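Local coordinates for core protein VP7 (African horsesickness virus, PDB 1AHS) that forms the surface layer of the viral core as a homotrimer, binds structural protein VP3, and is represented here by its top domain, at residues Glu9-Ser13 / Arg24-Asn29; Ile59-Pro65 / Ala94-Trp100; Gly82-Asp88 / Ala104-Gly109. All coordinates share one frame; numbering follows the deposited sequence.

Contact 1: Glu9-Ser13 / Arg24-Asn29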
loop_
_atom_site.group_PDB
_atom_site.type_symbol
_atom_site.label_atom_id
_atom_site.label_comp_id
_atom_site.label_asym_id
_atom_site.label_seq_id
_atom_site.Cartn_x
_atom_site.Cartn_y
_atom_site.Cartn_z
ATOM N N GLU B 9 -10.391 8.155 7.109
ATOM C CA GLU B 9 -9.734 8.552 5.896
ATOM C C GLU B 9 -8.349 7.969 5.937
ATOM O O GLU B 9 -7.828 7.662 6.999
ATOM C CB GLU B 9 -9.666 10.062 5.775
ATOM C CG GLU B 9 -8.819 10.721 6.814
ATOM C CD GLU B 9 -8.870 12.248 6.719
ATOM O OE1 GLU B 9 -9.887 12.764 6.188
ATOM O OE2 GLU B 9 -7.889 12.925 7.160
ATOM N N VAL B 10 -7.819 7.704 4.755
ATOM C CA VAL B 10 -6.487 7.157 4.585
ATOM C C VAL B 10 -5.807 8.029 3.514
ATOM O O VAL B 10 -6.393 8.996 3.007
ATOM C CB VAL B 10 -6.549 5.654 4.181
ATOM C CG1 VAL B 10 -7.108 4.842 5.306
ATOM C CG2 VAL B 10 -7.401 5.451 2.961
ATOM N N GLN B 11 -4.544 7.788 3.235
ATOM C CA GLN B 11 -3.900 8.572 2.224
ATOM C C GLN B 11 -2.988 7.691 1.422
ATOM O O GLN B 11 -2.749 6.529 1.762
ATOM C CB GLN B 11 -3.181 9.748 2.845
ATOM C CG GLN B 11 -2.427 9.467 4.097
ATOM C CD GLN B 11 -2.032 10.748 4.776
ATOM O OE1 GLN B 11 -0.925 11.246 4.588
ATOM N NE2 GLN B 11 -2.951 11.315 5.552
ATOM N N GLN B 12 -2.545 8.193 0.283
ATOM C CA GLN B 12 -1.691 7.379 -0.546
ATOM C C GLN B 12 -0.414 7.235 0.169
ATOM O O GLN B 12 0.147 8.196 0.654
ATOM C CB GLN B 12 -1.430 8.035 -1.898
ATOM C CG GLN B 12 -0.461 7.258 -2.769
ATOM C CD GLN B 12 -0.049 7.982 -4.024
ATOM O OE1 GLN B 12 0.187 9.184 -4.026
ATOM N NE2 GLN B 12 0.107 7.232 -5.092
ATOM N N SER B 13 0.088 6.027 0.143
ATOM C CA SER B 13 1.352 5.710 0.756
ATOM C C SER B 13 2.542 6.324 0.048
ATOM O O SER B 13 2.692 6.171 -1.154
ATOM C CB SER B 13 1.555 4.205 0.736
ATOM O OG SER B 13 2.925 3.893 0.917
ATOM N N ARG B 24 3.568 15.071 10.392
ATOM C CA ARG B 24 2.171 14.723 10.161
ATOM C C ARG B 24 2.099 13.255 9.912
ATOM O O ARG B 24 2.987 12.666 9.314
ATOM C CB ARG B 24 1.484 15.477 9.022
ATOM C CG ARG B 24 -0.045 15.181 9.052
ATOM C CD ARG B 24 -0.917 16.139 8.231
ATOM N NE ARG B 24 -2.332 15.732 8.181
ATOM C CZ ARG B 24 -2.784 14.571 7.693
ATOM N NH1 ARG B 24 -1.940 13.666 7.206
ATOM N NH2 ARG B 24 -4.089 14.323 7.667
ATOM N N GLY B 25 1.104 12.648 10.530
ATOM C CA GLY B 25 0.882 11.222 10.395
ATOM C C GLY B 25 -0.512 11.002 9.844
ATOM O O GLY B 25 -1.386 11.896 9.880
ATOM N N GLY B 26 -0.709 9.806 9.309
ATOM C CA GLY B 26 -1.986 9.434 8.726
ATOM C C GLY B 26 -1.999 7.946 8.528
ATOM O O GLY B 26 -0.958 7.300 8.632
ATOM N N TYR B 27 -3.150 7.387 8.210
ATOM C CA TYR B 27 -3.207 5.956 8.052
ATOM C C TYR B 27 -3.185 5.572 6.623
ATOM O O TYR B 27 -3.648 6.326 5.777
ATOM C CB TYR B 27 -4.464 5.456 8.713
ATOM C CG TYR B 27 -4.484 5.846 10.165
ATOM C CD1 TYR B 27 -3.716 5.151 11.096
ATOM C CD2 TYR B 27 -5.266 6.909 10.614
ATOM C CE1 TYR B 27 -3.727 5.493 12.430
ATOM C CE2 TYR B 27 -5.286 7.266 11.968
ATOM C CZ TYR B 27 -4.516 6.547 12.863
ATOM O OH TYR B 27 -4.563 6.849 14.196
ATOM N N ILE B 28 -2.614 4.410 6.359
ATOM C CA ILE B 28 -2.538 3.863 5.013
ATOM C C ILE B 28 -3.618 2.773 4.862
ATOM O O ILE B 28 -4.263 2.644 3.818
ATOM C CB ILE B 28 -1.157 3.261 4.762
ATOM C CG1 ILE B 28 -0.095 4.354 4.843
ATOM C CG2 ILE B 28 -1.086 2.635 3.425
ATOM C CD1 ILE B 28 -0.481 5.673 4.233
ATOM N N ASN B 29 -3.828 2.010 5.930
ATOM C CA ASN B 29 -4.806 0.940 5.946
ATOM C C ASN B 29 -4.940 0.462 7.394
ATOM O O ASN B 29 -4.435 1.112 8.281
ATOM C CB ASN B 29 -4.401 -0.186 4.975
ATOM C CG ASN B 29 -3.226 -1.043 5.466
ATOM O OD1 ASN B 29 -3.016 -1.214 6.657
ATOM N ND2 ASN B 29 -2.513 -1.654 4.529
HETATM O O HOH W 1 -5.408 9.585 7.669
HETATM O O HOH W 2 -3.980 3.987 1.410
#
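Gln11 and Val10 lay an irregular strip from the N-terminal segment of this top-domain fragment across Tyr27 and Ile28, at the end of outer strand 23-27 of the five-stranded sheet. The end-to-end directions of the two segments differ by 95°, so the strip crosses the strand and does not add a regular one. One direct backbone hydrogen bond ties them: Gln11 N donates to Tyr27 O at 3.1 Å, with a bent N-H...O angle of 141°. The same oxygen takes a CA-H...O contact from Val10 CA at 3.2 Å. Two waters lengthen the seam. One accepts from Tyr27 N and donates to Glu9 O, 3.2 Å from each; the other lies 2.8 Å from both Gln11 O and Ile28 O. Apolar cover comes from Ile28: although its CB points away from segment 9-13, the turn at chi2 (-40°) swings CD1 back to 3.9 Å from Ser13 CA. At the other end the extended Arg24 side chain meets the Gln11 amide nearly coplanar with its guanidinium. Glu9 OE2 stays 4.1 Å from Arg24 NH2, opposite charges beyond salt-bridge range. Beyond the pair, Val10 packs on Leu66 of the second subunit, and Gln12 NE2 bonds to Ser13 O of that subunit. The arrangement is that of an extended segment pinned to an edge strand of a beta-sandwich while reaching into the trimer interface.

Contact 2: Ile59-Pro65 / Ala94-Trp100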
loop_
_atom_site.group_PDB
_atom_site.type_symbol
_atom_site.label_atom_id
_atom_site.label_comp_id
_atom_site.label_asym_id
_atom_site.label_seq_id
_atom_site.Cartn_x
_atom_site.Cartn_y
_atom_site.Cartn_z
ATOM N N ILE B 59 0.396 -3.751 21.636
ATOM C CA ILE B 59 0.487 -3.718 20.169
ATOM C C ILE B 59 1.891 -4.132 19.774
ATOM O O ILE B 59 2.825 -3.691 20.402
ATOM C CB ILE B 59 0.295 -2.284 19.696
ATOM C CG1 ILE B 59 -1.164 -2.014 19.504
ATOM C CG2 ILE B 59 1.050 -1.961 18.438
ATOM C CD1 ILE B 59 -1.343 -0.691 18.864
ATOM N N TYR B 60 2.057 -4.985 18.774
ATOM C CA TYR B 60 3.391 -5.375 18.325
ATOM C C TYR B 60 3.651 -4.622 17.017
ATOM O O TYR B 60 2.798 -4.646 16.148
ATOM C CB TYR B 60 3.420 -6.870 18.037
ATOM C CG TYR B 60 3.705 -7.758 19.235
ATOM C CD1 TYR B 60 5.013 -8.043 19.604
ATOM C CD2 TYR B 60 2.680 -8.257 20.039
ATOM C CE1 TYR B 60 5.314 -8.805 20.751
ATOM C CE2 TYR B 60 2.968 -9.023 21.204
ATOM C CZ TYR B 60 4.295 -9.285 21.556
ATOM O OH TYR B 60 4.633 -9.999 22.707
ATOM N N PHE B 61 4.782 -3.944 16.854
ATOM C CA PHE B 61 5.037 -3.230 15.598
ATOM C C PHE B 61 6.492 -3.142 15.150
ATOM O O PHE B 61 7.374 -3.425 15.936
ATOM C CB PHE B 61 4.487 -1.830 15.692
ATOM C CG PHE B 61 5.312 -0.891 16.524
ATOM C CD1 PHE B 61 6.440 -0.280 15.998
ATOM C CD2 PHE B 61 4.878 -0.510 17.793
ATOM C CE1 PHE B 61 7.108 0.697 16.713
ATOM C CE2 PHE B 61 5.536 0.460 18.512
ATOM C CZ PHE B 61 6.649 1.064 17.971
ATOM N N VAL B 62 6.725 -2.833 13.873
ATOM C CA VAL B 62 8.077 -2.618 13.347
ATOM C C VAL B 62 8.015 -1.310 12.631
ATOM O O VAL B 62 6.956 -0.923 12.190
ATOM C CB VAL B 62 8.540 -3.598 12.268
ATOM C CG1 VAL B 62 8.917 -4.828 12.861
ATOM C CG2 VAL B 62 7.483 -3.889 11.289
ATOM N N TRP B 63 9.128 -0.593 12.552
ATOM C CA TRP B 63 9.142 0.645 11.791
ATOM C C TRP B 63 10.304 0.593 10.795
ATOM O O TRP B 63 11.188 -0.261 10.886
ATOM C CB TRP B 63 9.286 1.848 12.706
ATOM C CG TRP B 63 10.621 1.977 13.299
ATOM C CD1 TRP B 63 11.096 1.344 14.408
ATOM C CD2 TRP B 63 11.687 2.787 12.806
ATOM N NE1 TRP B 63 12.395 1.712 14.632
ATOM C CE2 TRP B 63 12.783 2.598 13.661
ATOM C CE3 TRP B 63 11.828 3.658 11.704
ATOM C CZ2 TRP B 63 14.007 3.246 13.455
ATOM C CZ3 TRP B 63 13.061 4.307 11.501
ATOM C CH2 TRP B 63 14.122 4.094 12.372
ATOM N N ARG B 64 10.217 1.402 9.755
ATOM C CA ARG B 64 11.290 1.514 8.792
ATOM C C ARG B 64 11.090 2.728 7.932
ATOM O O ARG B 64 9.988 3.247 7.827
ATOM C CB ARG B 64 11.570 0.232 7.993
ATOM C CG ARG B 64 10.452 -0.431 7.337
ATOM C CD ARG B 64 9.900 -1.531 8.226
ATOM N NE ARG B 64 9.969 -2.876 7.648
ATOM C CZ ARG B 64 8.912 -3.545 7.206
ATOM N NH1 ARG B 64 7.692 -2.998 7.250
ATOM N NH2 ARG B 64 9.079 -4.771 6.760
ATOM N N PRO B 65 12.186 3.328 7.500
ATOM C CA PRO B 65 12.153 4.515 6.658
ATOM C C PRO B 65 11.840 4.101 5.238
ATOM O O PRO B 65 11.961 2.922 4.915
ATOM C CB PRO B 65 13.579 5.042 6.785
ATOM C CG PRO B 65 14.387 3.800 6.902
ATOM C CD PRO B 65 13.569 2.971 7.860
ATOM N N ALA B 94 15.147 -0.279 13.119
ATOM C CA ALA B 94 14.254 -0.572 11.996
ATOM C C ALA B 94 14.357 -2.063 11.754
ATOM O O ALA B 94 15.456 -2.619 11.822
ATOM C CB ALA B 94 14.699 0.180 10.771
ATOM N N GLY B 95 13.235 -2.736 11.526
ATOM C CA GLY B 95 13.315 -4.177 11.296
ATOM C C GLY B 95 13.152 -5.110 12.488
ATOM O O GLY B 95 12.947 -6.323 12.321
ATOM N N ASP B 96 13.240 -4.562 13.700
ATOM C CA ASP B 96 13.086 -5.359 14.917
ATOM C C ASP B 96 11.675 -5.189 15.389
ATOM O O ASP B 96 11.180 -4.060 15.455
ATOM C CB ASP B 96 13.965 -4.835 16.060
ATOM C CG ASP B 96 15.438 -5.200 15.927
ATOM O OD1 ASP B 96 15.829 -6.000 15.029
ATOM O OD2 ASP B 96 16.205 -4.654 16.763
ATOM N N VAL B 97 11.062 -6.299 15.780
ATOM C CA VAL B 97 9.694 -6.314 16.311
ATOM C C VAL B 97 9.720 -5.759 17.741
ATOM O O VAL B 97 10.438 -6.289 18.579
ATOM C CB VAL B 97 9.136 -7.752 16.370
ATOM C CG1 VAL B 97 7.688 -7.729 16.738
ATOM C CG2 VAL B 97 9.292 -8.440 15.040
ATOM N N VAL B 98 8.929 -4.725 18.021
ATOM C CA VAL B 98 8.893 -4.109 19.337
ATOM C C VAL B 98 7.514 -4.294 19.981
ATOM O O VAL B 98 6.507 -4.143 19.296
ATOM C CB VAL B 98 9.280 -2.597 19.242
ATOM C CG1 VAL B 98 8.920 -2.030 17.919
ATOM C CG2 VAL B 98 8.564 -1.793 20.239
ATOM N N ALA B 99 7.478 -4.679 21.272
ATOM C CA ALA B 99 6.223 -4.873 22.060
ATOM C C ALA B 99 5.898 -3.566 22.765
ATOM O O ALA B 99 6.653 -3.127 23.621
ATOM C CB ALA B 99 6.407 -5.983 23.098
ATOM N N TRP B 100 4.805 -2.923 22.396
ATOM C CA TRP B 100 4.454 -1.638 22.983
ATOM C C TRP B 100 3.271 -1.769 23.938
ATOM O O TRP B 100 2.240 -2.349 23.581
ATOM C CB TRP B 100 4.088 -0.660 21.880
ATOM C CG TRP B 100 3.762 0.687 22.360
ATOM C CD1 TRP B 100 4.409 1.375 23.343
ATOM C CD2 TRP B 100 2.758 1.575 21.830
ATOM N NE1 TRP B 100 3.867 2.649 23.453
ATOM C CE2 TRP B 100 2.855 2.788 22.543
ATOM C CE3 TRP B 100 1.809 1.461 20.822
ATOM C CZ2 TRP B 100 2.032 3.875 22.283
ATOM C CZ3 TRP B 100 0.996 2.539 20.560
ATOM C CH2 TRP B 100 1.107 3.730 21.281
HETATM O O HOH W 3 11.254 -1.698 14.414
#
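Phe61 and Trp100 meet in the antiparallel pairing of strands 59-65 and 98-100, at one margin of the five-stranded sheet in this beta-sandwich domain. The edge of the Phe61 ring is turned to Trp100: CE2 meets Trp100 CB at 3.8 Å, near the ring plane. Phe61 CG is tucked between the backbone N and carbonyl carbon (chi1 76°), folding the phenyl back over the partner strand. Val98 CG1 is modelled over one ring face, though its exact place is uncertain. Ile59, Phe61, Val98 and Trp100 share the face of the sheet that meets strand 84-87, where Val87 touches the last three. Tyr60 and Ala99 share the other face, Ala99 CB lying 3.8 Å from Tyr60 CE1; Val97 CG1 reaches the edge of the Tyr60 ring, 3.9 Å from CD1. Backbone evidence for the register is the pair of reciprocal, nearly straight bonds between Ile59 and Trp100, and the bond from Phe61 N to Val98 O at 166°. On the N-terminal side of Val98, a water joins Trp63 N and Asp96 O. Arg64 turns elsewhere, to Glu121 and to Ala7 of the third subunit. Direct backbone hydrogen bonding resumes where Gly95 N donates to Trp63 O at 3.3 Å. Beside this Gly95-Trp63 bond, Ala94 CA stands over the Trp63 indole, 4.1 Å from the five-membered ring centroid.

Contact 3: Gly82-Asp88 / Ala104-Gly109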
loop_
_atom_site.group_PDB
_atom_site.type_symbol
_atom_site.label_atom_id
_atom_site.label_comp_id
_atom_site.label_asym_id
_atom_site.label_seq_id
_atom_site.Cartn_x
_atom_site.Cartn_y
_atom_site.Cartn_z
ATOM N N GLY B 82 19.944 8.329 9.487
ATOM C CA GLY B 82 19.889 8.685 10.896
ATOM C C GLY B 82 18.532 8.871 11.550
ATOM O O GLY B 82 18.452 9.473 12.621
ATOM N N THR B 83 17.470 8.412 10.896
ATOM C CA THR B 83 16.139 8.495 11.464
ATOM C C THR B 83 16.117 7.507 12.645
ATOM O O THR B 83 16.764 6.449 12.570
ATOM C CB THR B 83 15.087 8.054 10.427
ATOM O OG1 THR B 83 15.441 6.775 9.898
ATOM C CG2 THR B 83 14.994 9.038 9.309
ATOM N N PHE B 84 15.448 7.854 13.751
ATOM C CA PHE B 84 15.368 6.929 14.905
ATOM C C PHE B 84 13.979 6.928 15.534
ATOM O O PHE B 84 13.189 7.850 15.328
ATOM C CB PHE B 84 16.445 7.208 15.992
ATOM C CG PHE B 84 16.334 8.561 16.632
ATOM C CD1 PHE B 84 15.368 8.812 17.595
ATOM C CD2 PHE B 84 17.132 9.601 16.212
ATOM C CE1 PHE B 84 15.187 10.081 18.128
ATOM C CE2 PHE B 84 16.964 10.866 16.730
ATOM C CZ PHE B 84 15.986 11.112 17.694
ATOM N N VAL B 85 13.701 5.896 16.312
ATOM C CA VAL B 85 12.437 5.755 17.000
ATOM C C VAL B 85 12.804 5.265 18.419
ATOM O O VAL B 85 13.643 4.369 18.563
ATOM C CB VAL B 85 11.540 4.719 16.234
ATOM C CG1 VAL B 85 10.378 4.265 17.087
ATOM C CG2 VAL B 85 11.013 5.335 14.959
ATOM N N THR B 86 12.344 5.960 19.458
ATOM C CA THR B 86 12.605 5.468 20.805
ATOM C C THR B 86 11.271 5.084 21.450
ATOM O O THR B 86 10.250 5.737 21.205
ATOM C CB THR B 86 13.355 6.489 21.695
ATOM O OG1 THR B 86 12.621 7.708 21.817
ATOM C CG2 THR B 86 14.680 6.789 21.120
ATOM N N VAL B 87 11.235 3.936 22.120
ATOM C CA VAL B 87 10.028 3.529 22.837
ATOM C C VAL B 87 10.392 3.425 24.333
ATOM O O VAL B 87 11.187 2.557 24.741
ATOM C CB VAL B 87 9.457 2.187 22.357
ATOM C CG1 VAL B 87 8.204 1.870 23.143
ATOM C CG2 VAL B 87 9.108 2.239 20.882
ATOM N N ASP B 88 9.832 4.331 25.136
ATOM C CA ASP B 88 10.081 4.391 26.590
ATOM C C ASP B 88 11.530 4.780 26.781
ATOM O O ASP B 88 12.214 4.249 27.659
ATOM C CB ASP B 88 9.849 3.020 27.280
ATOM C CG ASP B 88 9.228 3.143 28.691
ATOM O OD1 ASP B 88 9.058 4.266 29.221
ATOM O OD2 ASP B 88 8.857 2.088 29.258
ATOM N N ALA B 104 3.467 3.916 27.136
ATOM C CA ALA B 104 4.786 4.525 27.046
ATOM C C ALA B 104 4.973 5.432 25.836
ATOM O O ALA B 104 4.335 5.233 24.771
ATOM C CB ALA B 104 5.864 3.451 27.092
ATOM N N PRO B 105 5.839 6.459 25.978
ATOM C CA PRO B 105 6.126 7.419 24.903
ATOM C C PRO B 105 6.901 6.818 23.716
ATOM O O PRO B 105 7.868 6.063 23.917
ATOM C CB PRO B 105 6.936 8.495 25.631
ATOM C CG PRO B 105 7.688 7.709 26.624
ATOM C CD PRO B 105 6.635 6.774 27.180
ATOM N N VAL B 106 6.412 7.084 22.501
ATOM C CA VAL B 106 7.066 6.645 21.269
ATOM C C VAL B 106 7.513 7.932 20.600
ATOM O O VAL B 106 6.673 8.766 20.286
ATOM C CB VAL B 106 6.095 5.917 20.366
ATOM C CG1 VAL B 106 6.734 5.620 19.043
ATOM C CG2 VAL B 106 5.704 4.616 21.013
ATOM N N ASN B 107 8.825 8.179 20.539
ATOM C CA ASN B 107 9.347 9.410 19.917
ATOM C C ASN B 107 9.989 9.043 18.611
ATOM O O ASN B 107 10.624 7.993 18.438
ATOM C CB ASN B 107 10.333 10.165 20.795
ATOM C CG ASN B 107 9.718 10.625 22.107
ATOM O OD1 ASN B 107 8.909 11.533 22.156
ATOM N ND2 ASN B 107 10.113 9.984 23.181
ATOM N N VAL B 108 9.897 9.979 17.707
ATOM C CA VAL B 108 10.335 9.733 16.370
ATOM C C VAL B 108 11.262 10.901 16.021
ATOM O O VAL B 108 11.025 12.040 16.448
ATOM C CB VAL B 108 9.018 9.641 15.547
ATOM C CG1 VAL B 108 8.620 10.965 14.953
ATOM C CG2 VAL B 108 9.016 8.498 14.661
ATOM N N GLY B 109 12.385 10.611 15.376
ATOM C CA GLY B 109 13.275 11.696 15.039
ATOM C C GLY B 109 13.886 11.609 13.666
ATOM O O GLY B 109 14.211 10.527 13.190
#
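Phe84 to Val87 and Val106 to Gly109 pair as neighbouring antiparallel strands in the four-stranded sheet of the beta-sandwich, their short axes 4.7 Å apart and 166° between directions. Backbone hydrogen bonds set the register. Phe84 with Gly109 and Thr86 with Asn107 are hydrogen-bonded pairs, each joined by two reciprocal N-H...O bonds; Val85 with Val108 and Val87 with Val106 alternate with them as the non-hydrogen-bonded pairs. The ladder runs one step beyond the strands through Asp88 N to Pro105 O, 2.9 Å and nearly straight. CA-H...O contacts fill the intervals, such as Val85 CA to Asn107 O at 3.2 Å. Apolar contacts gather on the valine face. Val85 CG2 meets Val108 CG2 at 3.8 Å. Val87 and Val106 run alongside each other in the same direction, Val87 CG2 lying 4.2 Å from Val106 CG2. This face turns inward, Val85 against Trp63 and Val108 against Leu118 and Phe120. The other face is more polar, with Thr86 OG1 abutting Asn107 CB at 3.5 Å. Beyond the strand ends, the Asp88 carboxyl carbon CG comes 3.7 Å from Ala104 CB. Aromatic contact belongs to the same face as Thr86: with chi1 at 62°, the Phe84 ring folds across the strand pair and lies over Gly109, which has no side chain in its way, so that Gly109 CA stands 4.0 Å from the ring centroid, 19° off its normal.

Overall arrangement
Contact 1 closes along the chain before contacts 2 and 3 open, whereas the segments of those two alternate, with strand 106-110 following strand 98-100. Contacts 1 and 2 belong to opposite margins of the same five-stranded sheet, 23-27 and 98-100 being its outermost strands within the chain; their centres are 18 Å apart. Contact 3 lies in the four-stranded sheet, with its centre 11 Å from that of contact 2 and 20 Å from that of contact 1. Contacts 2 and 3 meet across the sandwich, where Trp63 CD2 lies 3.4 Å from Val85 CG2. Of the three, only contacts 1 and 2 touch neighbouring subunits, consistent with trimer assembly through the five-stranded side.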